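Local structure of endo-alpha-mannosidase (Bacteroides thetaiotaomicron, 4ACY) at residues 161-173 against 206-220. The protein hydrolyses internal alpha-mannosidic linkages, probably in N-glycan processing, as an endo-acting glycoside hydrolase of family 99. Numbering follows the deposited sequence.
Sequences PQTVRENIQYIVD and LFAAGGEISVRNTKY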
ATOM      1  N   PRO A 161      18.785  -0.604   9.631  1.00 20.84           N
ATOM      2  CA  PRO A 161      18.250  -1.515  10.646  1.00 21.21           C
ATOM      3  C   PRO A 161      17.976  -0.816  11.990  1.00 21.65           C
ATOM      4  O   PRO A 161      16.927  -1.052  12.597  1.00 21.10           O
ATOM      5  CB  PRO A 161      19.347  -2.578  10.753  1.00 21.69           C
ATOM      6  CG  PRO A 161      19.874  -2.664   9.333  1.00 21.26           C
ATOM      7  CD  PRO A 161      19.862  -1.240   8.841  1.00 21.34           C
ATOM      8  N   GLN A 162      18.897   0.036  12.442  1.00 21.70           N
ATOM      9  CA  GLN A 162      18.726   0.747  13.712  1.00 22.53           C
ATOM     10  C   GLN A 162      17.540   1.709  13.719  1.00 21.84           C
ATOM     11  O   GLN A 162      16.777   1.740  14.674  1.00 21.57           O
ATOM     12  CB  GLN A 162      20.015   1.476  14.139  1.00 23.83           C
ATOM     13  CG  GLN A 162      19.906   2.249  15.469  1.00 25.70           C
ATOM     14  CD  GLN A 162      19.479   1.369  16.657  1.00 27.28           C
ATOM     15  OE1 GLN A 162      19.935   0.227  16.811  1.00 29.56           O
ATOM     16  NE2 GLN A 162      18.602   1.903  17.495  1.00 28.17           N
ATOM     17  N   THR A 163      17.370   2.493  12.658  1.00 21.34           N
ATOM     18  CA  THR A 163      16.286   3.473  12.671  1.00 20.31           C
ATOM     19  C   THR A 163      14.940   2.778  12.402  1.00 19.36           C
ATOM     20  O   THR A 163      13.899   3.219  12.885  1.00 19.35           O
ATOM     21  CB  THR A 163      16.527   4.661  11.714  1.00 20.61           C
ATOM     22  OG1 THR A 163      16.647   4.182  10.376  1.00 21.04           O
ATOM     23  CG2 THR A 163      17.816   5.427  12.107  1.00 21.21           C
ATOM     24  N   VAL A 164      14.974   1.672  11.668  1.00 19.28           N
ATOM     25  CA  VAL A 164      13.755   0.851  11.523  1.00 18.78           C
ATOM     26  C   VAL A 164      13.358   0.300  12.906  1.00 18.95           C
ATOM     27  O   VAL A 164      12.193   0.373  13.287  1.00 18.62           O
ATOM     28  CB  VAL A 164      13.907  -0.257  10.456  1.00 18.51           C
ATOM     29  CG1 VAL A 164      12.730  -1.254  10.498  1.00 18.29           C
ATOM     30  CG2 VAL A 164      14.033   0.370   9.058  1.00 18.49           C
ATOM     31  N   ARG A 165      14.332  -0.200  13.674  1.00 19.44           N
ATOM     32  CA  ARG A 165      14.046  -0.650  15.041  1.00 20.03           C
ATOM     33  C   ARG A 165      13.366   0.442  15.847  1.00 19.80           C
ATOM     34  O   ARG A 165      12.360   0.198  16.501  1.00 19.20           O
ATOM     35  CB  ARG A 165      15.310  -1.135  15.772  1.00 20.39           C
ATOM     36  CG  ARG A 165      14.970  -2.000  16.997  1.00 21.69           C
ATOM     37  CD  ARG A 165      16.215  -2.396  17.782  1.00 23.14           C
ATOM     38  NE  ARG A 165      16.009  -3.602  18.608  1.00 23.84           N
ATOM     39  CZ  ARG A 165      15.341  -3.651  19.760  1.00 23.92           C
ATOM     40  NH1 ARG A 165      14.774  -2.568  20.277  1.00 24.69           N
ATOM     41  NH2 ARG A 165      15.227  -4.808  20.403  1.00 24.15           N
ATOM     42  N   GLU A 166      13.901   1.658  15.776  1.00 20.15           N
ATOM     43  CA  GLU A 166      13.354   2.773  16.545  1.00 20.90           C
ATOM     44  C   GLU A 166      11.917   3.067  16.139  1.00 20.09           C
ATOM     45  O   GLU A 166      11.074   3.428  16.973  1.00 19.57           O
ATOM     46  CB  GLU A 166      14.214   4.026  16.369  1.00 22.14           C
ATOM     47  CG  GLU A 166      15.639   3.885  16.917  1.00 24.47           C
ATOM     48  CD  GLU A 166      16.576   4.999  16.451  1.00 26.46           C
ATOM     49  OE1 GLU A 166      16.128   5.931  15.750  1.00 28.89           O
ATOM     50  OE2 GLU A 166      17.774   4.931  16.776  1.00 28.17           O
ATOM     51  N   ASN A 167      11.645   2.920  14.844  1.00 19.72           N
ATOM     52  CA  ASN A 167      10.286   3.126  14.334  1.00 19.34           C
ATOM     53  C   ASN A 167       9.297   2.047  14.731  1.00 19.17           C
ATOM     54  O   ASN A 167       8.134   2.354  15.014  1.00 18.60           O
ATOM     55  CB  ASN A 167      10.291   3.323  12.821  1.00 19.24           C
ATOM     56  CG  ASN A 167      10.602   4.750  12.446  1.00 19.14           C
ATOM     57  OD1 ASN A 167       9.707   5.585  12.364  1.00 19.09           O
ATOM     58  ND2 ASN A 167      11.886   5.048  12.260  1.00 18.98           N
ATOM     59  N   ILE A 168       9.753   0.795  14.740  1.00 19.15           N
ATOM     60  CA  ILE A 168       8.949  -0.305  15.258  1.00 19.44           C
ATOM     61  C   ILE A 168       8.626  -0.026  16.722  1.00 19.96           C
ATOM     62  O   ILE A 168       7.484  -0.167  17.145  1.00 19.52           O
ATOM     63  CB  ILE A 168       9.648  -1.685  15.091  1.00 19.15           C
ATOM     64  CG1 ILE A 168       9.839  -2.010  13.607  1.00 19.02           C
ATOM     65  CG2 ILE A 168       8.847  -2.800  15.794  1.00 18.90           C
ATOM     66  CD1 ILE A 168      10.854  -3.122  13.344  1.00 19.44           C
ATOM     67  N   GLN A 169       9.630   0.410  17.487  1.00 20.48           N
ATOM     68  CA  GLN A 169       9.415   0.692  18.903  1.00 21.29           C
ATOM     69  C   GLN A 169       8.396   1.800  19.074  1.00 20.89           C
ATOM     70  O   GLN A 169       7.507   1.692  19.905  1.00 20.60           O
ATOM     71  CB  GLN A 169      10.710   1.087  19.600  1.00 22.49           C
ATOM     72  CG  GLN A 169      11.766   0.011  19.630  1.00 24.53           C
ATOM     73  CD  GLN A 169      13.090   0.553  20.139  1.00 26.55           C
ATOM     74  OE1 GLN A 169      13.129   1.242  21.155  1.00 29.09           O
ATOM     75  NE2 GLN A 169      14.177   0.242  19.442  1.00 26.64           N
ATOM     76  N   TYR A 170       8.521   2.863  18.277  1.00 20.89           N
ATOM     77  CA  TYR A 170       7.566   3.954  18.350  1.00 20.79           C
ATOM     78  C   TYR A 170       6.144   3.480  18.029  1.00 20.38           C
ATOM     79  O   TYR A 170       5.194   3.814  18.738  1.00 20.22           O
ATOM     80  CB  TYR A 170       7.941   5.139  17.439  1.00 21.78           C
ATOM     81  CG  TYR A 170       6.929   6.254  17.592  1.00 22.49           C
ATOM     82  CD1 TYR A 170       7.068   7.218  18.599  1.00 22.82           C
ATOM     83  CD2 TYR A 170       5.788   6.306  16.782  1.00 22.64           C
ATOM     84  CE1 TYR A 170       6.117   8.217  18.761  1.00 23.23           C
ATOM     85  CE2 TYR A 170       4.837   7.298  16.944  1.00 23.32           C
ATOM     86  CZ  TYR A 170       5.008   8.249  17.934  1.00 23.08           C
ATOM     87  OH  TYR A 170       4.053   9.220  18.089  1.00 24.02           O
ATOM     88  N   ILE A 171       6.014   2.706  16.957  1.00 19.78           N
ATOM     89  CA  ILE A 171       4.709   2.253  16.489  1.00 19.31           C
ATOM     90  C   ILE A 171       4.051   1.347  17.536  1.00 19.80           C
ATOM     91  O   ILE A 171       2.889   1.544  17.889  1.00 19.86           O
ATOM     92  CB  ILE A 171       4.830   1.556  15.115  1.00 18.57           C
ATOM     93  CG1 ILE A 171       5.098   2.608  14.021  1.00 18.45           C
ATOM     94  CG2 ILE A 171       3.583   0.725  14.793  1.00 18.68           C
ATOM     95  CD1 ILE A 171       5.604   2.031  12.690  1.00 17.82           C
ATOM     96  N   VAL A 172       4.806   0.371  18.034  1.00 20.47           N
ATOM     97  CA  VAL A 172       4.291  -0.565  19.040  1.00 20.66           C
ATOM     98  C   VAL A 172       3.963   0.158  20.358  1.00 21.72           C
ATOM     99  O   VAL A 172       2.906  -0.064  20.937  1.00 21.27           O
ATOM    100  CB  VAL A 172       5.255  -1.758  19.276  1.00 20.80           C
ATOM    101  CG1 VAL A 172       4.818  -2.610  20.468  1.00 20.63           C
ATOM    102  CG2 VAL A 172       5.352  -2.644  18.018  1.00 20.11           C
ATOM    103  N   ASP A 173       4.853   1.036  20.814  1.00 22.76           N
ATOM    104  CA  ASP A 173       4.614   1.769  22.069  1.00 24.09           C
ATOM    105  C   ASP A 173       3.431   2.707  21.992  1.00 24.04           C
ATOM    106  O   ASP A 173       2.690   2.862  22.956  1.00 25.07           O
ATOM    107  CB  ASP A 173       5.850   2.574  22.488  1.00 25.11           C
ATOM    108  CG  ASP A 173       6.987   1.700  22.971  1.00 26.58           C
ATOM    109  OD1 ASP A 173       6.780   0.496  23.221  1.00 27.50           O
ATOM    110  OD2 ASP A 173       8.110   2.224  23.090  1.00 28.06           O
ATOM    111  N   LEU A 206      18.750  -7.198  12.910  1.00 21.34           N
ATOM    112  CA  LEU A 206      17.465  -6.813  13.470  1.00 20.82           C
ATOM    113  C   LEU A 206      16.492  -7.997  13.570  1.00 20.10           C
ATOM    114  O   LEU A 206      15.710  -8.073  14.526  1.00 20.12           O
ATOM    115  CB  LEU A 206      16.849  -5.694  12.602  1.00 20.77           C
ATOM    116  CG  LEU A 206      15.505  -5.131  13.046  1.00 20.88           C
ATOM    117  CD1 LEU A 206      15.677  -4.471  14.399  1.00 21.68           C
ATOM    118  CD2 LEU A 206      14.960  -4.130  12.015  1.00 20.98           C
ATOM    119  N   PHE A 207      16.551  -8.919  12.606  1.00 20.03           N
ATOM    120  CA  PHE A 207      15.518  -9.955  12.469  1.00 20.26           C
ATOM    121  C   PHE A 207      15.955 -11.395  12.790  1.00 20.86           C
ATOM    122  O   PHE A 207      15.107 -12.273  12.923  1.00 19.98           O
ATOM    123  CB  PHE A 207      14.885  -9.918  11.067  1.00 20.13           C
ATOM    124  CG  PHE A 207      14.148  -8.643  10.748  1.00 20.20           C
ATOM    125  CD1 PHE A 207      13.346  -8.015  11.699  1.00 20.21           C
ATOM    126  CD2 PHE A 207      14.230  -8.091   9.466  1.00 20.07           C
ATOM    127  CE1 PHE A 207      12.648  -6.842  11.389  1.00 20.38           C
ATOM    128  CE2 PHE A 207      13.533  -6.918   9.151  1.00 19.96           C
ATOM    129  CZ  PHE A 207      12.752  -6.294  10.114  1.00 20.03           C
ATOM    130  N   ALA A 208      17.260 -11.656  12.867  1.00 21.74           N
ATOM    131  CA  ALA A 208      17.736 -12.969  13.337  1.00 23.29           C
ATOM    132  C   ALA A 208      17.568 -13.057  14.849  1.00 23.81           C
ATOM    133  O   ALA A 208      17.717 -12.061  15.557  1.00 23.77           O
ATOM    134  CB  ALA A 208      19.194 -13.202  12.945  1.00 23.46           C
ATOM    135  N   ALA A 209      17.249 -14.247  15.348  1.00 25.74           N
ATOM    136  CA  ALA A 209      17.088 -14.457  16.793  1.00 27.17           C
ATOM    137  C   ALA A 209      18.314 -13.946  17.564  1.00 28.30           C
ATOM    138  O   ALA A 209      18.174 -13.244  18.562  1.00 29.91           O
ATOM    139  CB  ALA A 209      16.834 -15.935  17.092  1.00 27.94           C
ATOM    140  N   GLY A 210      19.506 -14.272  17.072  1.00 28.82           N
ATOM    141  CA  GLY A 210      20.751 -13.851  17.721  1.00 29.43           C
ATOM    142  C   GLY A 210      21.272 -12.488  17.308  1.00 29.49           C
ATOM    143  O   GLY A 210      22.332 -12.058  17.779  1.00 30.07           O
ATOM    144  N   GLY A 211      20.526 -11.790  16.445  1.00 28.72           N
ATOM    145  CA  GLY A 211      20.964 -10.496  15.917  1.00 27.63           C
ATOM    146  C   GLY A 211      21.355  -9.473  16.965  1.00 27.26           C
ATOM    147  O   GLY A 211      20.732  -9.386  18.027  1.00 27.14           O
ATOM    148  N   GLU A 212      22.390  -8.686  16.657  1.00 27.98           N
ATOM    149  CA  GLU A 212      22.930  -7.706  17.600  1.00 27.92           C
ATOM    150  C   GLU A 212      21.929  -6.669  18.101  1.00 27.00           C
ATOM    151  O   GLU A 212      22.044  -6.198  19.228  1.00 26.48           O
ATOM    152  CB  GLU A 212      24.192  -7.035  17.048  1.00 30.22           C
ATOM    153  CG  GLU A 212      23.979  -6.113  15.877  1.00 31.86           C
ATOM    154  CD  GLU A 212      25.272  -5.470  15.433  1.00 33.50           C
ATOM    155  OE1 GLU A 212      26.146  -6.196  14.915  1.00 34.97           O
ATOM    156  OE2 GLU A 212      25.414  -4.247  15.619  1.00 34.05           O
ATOM    157  N   ILE A 213      20.952  -6.306  17.263  1.00 25.63           N
ATOM    158  CA  ILE A 213      19.869  -5.425  17.705  1.00 24.63           C
ATOM    159  C   ILE A 213      18.499  -6.100  17.527  1.00 23.81           C
ATOM    160  O   ILE A 213      17.509  -5.445  17.184  1.00 23.39           O
ATOM    161  CB  ILE A 213      19.915  -4.028  17.000  1.00 25.20           C
ATOM    162  CG1 ILE A 213      19.925  -4.175  15.473  1.00 25.00           C
ATOM    163  CG2 ILE A 213      21.125  -3.225  17.483  1.00 25.07           C
ATOM    164  CD1 ILE A 213      19.573  -2.866  14.713  1.00 25.03           C
ATOM    165  N   SER A 214      18.444  -7.408  17.772  1.00 23.14           N
ATOM    166  CA  SER A 214      17.253  -8.193  17.436  1.00 22.19           C
ATOM    167  C   SER A 214      15.998  -7.712  18.141  1.00 21.82           C
ATOM    168  O   SER A 214      16.033  -7.312  19.312  1.00 22.07           O
ATOM    169  CB  SER A 214      17.457  -9.679  17.731  1.00 22.91           C
ATOM    170  OG  SER A 214      16.325 -10.428  17.311  1.00 22.44           O
ATOM    171  N   VAL A 215      14.887  -7.741  17.417  1.00 20.96           N
ATOM    172  CA  VAL A 215      13.571  -7.528  18.029  1.00 20.16           C
ATOM    173  C   VAL A 215      12.876  -8.868  18.318  1.00 19.39           C
ATOM    174  O   VAL A 215      11.762  -8.904  18.852  1.00 19.85           O
ATOM    175  CB  VAL A 215      12.633  -6.666  17.130  1.00 20.37           C
ATOM    176  CG1 VAL A 215      13.105  -5.226  17.110  1.00 20.81           C
ATOM    177  CG2 VAL A 215      12.547  -7.231  15.727  1.00 20.57           C
ATOM    178  N   ARG A 216      13.523  -9.963  17.947  1.00 18.94           N
ATOM    179  CA  ARG A 216      12.897 -11.266  18.084  1.00 19.33           C
ATOM    180  C   ARG A 216      12.749 -11.594  19.559  1.00 20.09           C
ATOM    181  O   ARG A 216      13.689 -11.431  20.351  1.00 20.34           O
ATOM    182  CB  ARG A 216      13.688 -12.358  17.373  1.00 19.08           C
ATOM    183  CG  ARG A 216      13.791 -12.222  15.840  1.00 18.94           C
ATOM    184  CD  ARG A 216      12.423 -12.037  15.206  1.00 18.45           C
ATOM    185  NE  ARG A 216      12.519 -11.991  13.742  1.00 18.46           N
ATOM    186  CZ  ARG A 216      11.482 -11.792  12.930  1.00 17.88           C
ATOM    187  NH1 ARG A 216      10.263 -11.638  13.422  1.00 17.86           N
ATOM    188  NH2 ARG A 216      11.671 -11.762  11.615  1.00 17.57           N
ATOM    189  N   ASN A 217      11.538 -12.008  19.912  1.00 20.06           N
ATOM    190  CA  ASN A 217      11.189 -12.387  21.279  1.00 20.47           C
ATOM    191  C   ASN A 217      11.263 -11.242  22.276  1.00 20.90           C
ATOM    192  O   ASN A 217      11.379 -11.453  23.487  1.00 22.37           O
ATOM    193  CB  ASN A 217      11.976 -13.628  21.704  1.00 20.54           C
ATOM    194  CG  ASN A 217      11.647 -14.814  20.833  1.00 20.85           C
ATOM    195  OD1 ASN A 217      10.475 -15.071  20.526  1.00 21.01           O
ATOM    196  ND2 ASN A 217      12.672 -15.539  20.416  1.00 21.43           N
ATOM    197  N   THR A 218      11.189 -10.024  21.745  1.00 20.69           N
ATOM    198  CA  THR A 218      10.944  -8.836  22.538  1.00 20.90           C
ATOM    199  C   THR A 218       9.489  -8.469  22.310  1.00 20.96           C
ATOM    200  O   THR A 218       8.813  -9.085  21.488  1.00 21.35           O
ATOM    201  CB  THR A 218      11.830  -7.646  22.094  1.00 21.07           C
ATOM    202  OG1 THR A 218      11.348  -7.134  20.839  1.00 20.49           O
ATOM    203  CG2 THR A 218      13.273  -8.068  21.940  1.00 20.75           C
ATOM    204  N   LYS A 219       9.004  -7.455  23.020  1.00 21.42           N
ATOM    205  CA  LYS A 219       7.656  -6.963  22.816  1.00 22.37           C
ATOM    206  C   LYS A 219       7.501  -6.299  21.435  1.00 22.06           C
ATOM    207  O   LYS A 219       6.394  -5.919  21.059  1.00 22.54           O
ATOM    208  CB  LYS A 219       7.291  -5.958  23.910  1.00 23.56           C
ATOM    209  CG  LYS A 219       7.985  -4.609  23.752  1.00 25.18           C
ATOM    210  CD  LYS A 219       7.495  -3.591  24.774  1.00 26.27           C
ATOM    211  CE  LYS A 219       6.090  -3.077  24.450  1.00 27.72           C
ATOM    212  NZ  LYS A 219       5.746  -1.956  25.374  1.00 29.31           N
ATOM    213  N   TYR A 220       8.618  -6.157  20.721  1.00 21.99           N
ATOM    214  CA  TYR A 220       8.659  -5.495  19.398  1.00 21.68           C
ATOM    215  C   TYR A 220       8.715  -6.495  18.244  1.00 21.44           C
ATOM    216  O   TYR A 220       8.971  -6.133  17.075  1.00 21.68           O
ATOM    217  CB  TYR A 220       9.824  -4.497  19.338  1.00 22.06           C
ATOM    218  CG  TYR A 220       9.689  -3.457  20.408  1.00 22.32           C
ATOM    219  CD1 TYR A 220       8.579  -2.616  20.442  1.00 22.62           C
ATOM    220  CD2 TYR A 220      10.639  -3.344  21.422  1.00 23.12           C
ATOM    221  CE1 TYR A 220       8.419  -1.669  21.451  1.00 23.40           C
ATOM    222  CE2 TYR A 220      10.492  -2.395  22.434  1.00 23.41           C
ATOM    223  CZ  TYR A 220       9.382  -1.566  22.441  1.00 23.62           C
ATOM    224  OH  TYR A 220       9.235  -0.628  23.439  1.00 25.14           O
TER
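Asp173 OD1 is approached by two donors from the 206-220 segment: Tyr220 OH gives it a hydrogen bond of 2.7 Å, while Lys219 NZ adds a weak hydrogen bond at 3.4 Å, part of a salt bridge. The contact belongs to the outer layer of a (beta/alpha)8 barrel, where helix 161-175, following the third barrel strand, is bound to the connection that runs from helix 200-207 into the fifth strand, 223-227. It illustrates how a connection built of turns can be fixed to a helix by a few well-placed groups. In one of them, an ST turn, Thr218 OG1 accepts from Tyr220 N. Gln169 CG stands over the ring centre of Tyr220 in a CH-pi contact, 3.8 Å from the centroid, and Lys219 CG covers the opposite face; Val172 CB meets the ring edge at CD1. Asp173 offers the hydroxyl its syn lone pair, with carboxylate and ring planes 62° apart.

One turn into the helix, beyond Pro161 CB packed on Ile213 CD1, Arg165 makes the second polar grip. With CG anti to the backbone N (chi1 -162°) and the chain extended as far as NE, it reaches over Leu206 to two successive carbonyls. Arg165 NE donates to Ile213 O at 2.8 Å, and its NH2 to Ser214 O, the latter bond nearly straight at 167°. Both oxygens lie near the guanidinium plane, yet each is approached from above its own carbonyl plane, and this two-point grip should restrict rotation of the group. Val215 CG1 lies over one guanidinium face. Leu206 sets CD1 against Arg165 CB and CG, and CD2 against Val164 CG1; Ile168 continues inward to Phe190 and Phe224 of the barrel strands. Buried here, Tyr220 O has no polar partner in the model and faces instead the methyl Ile168 CG2, 3.6 Å away.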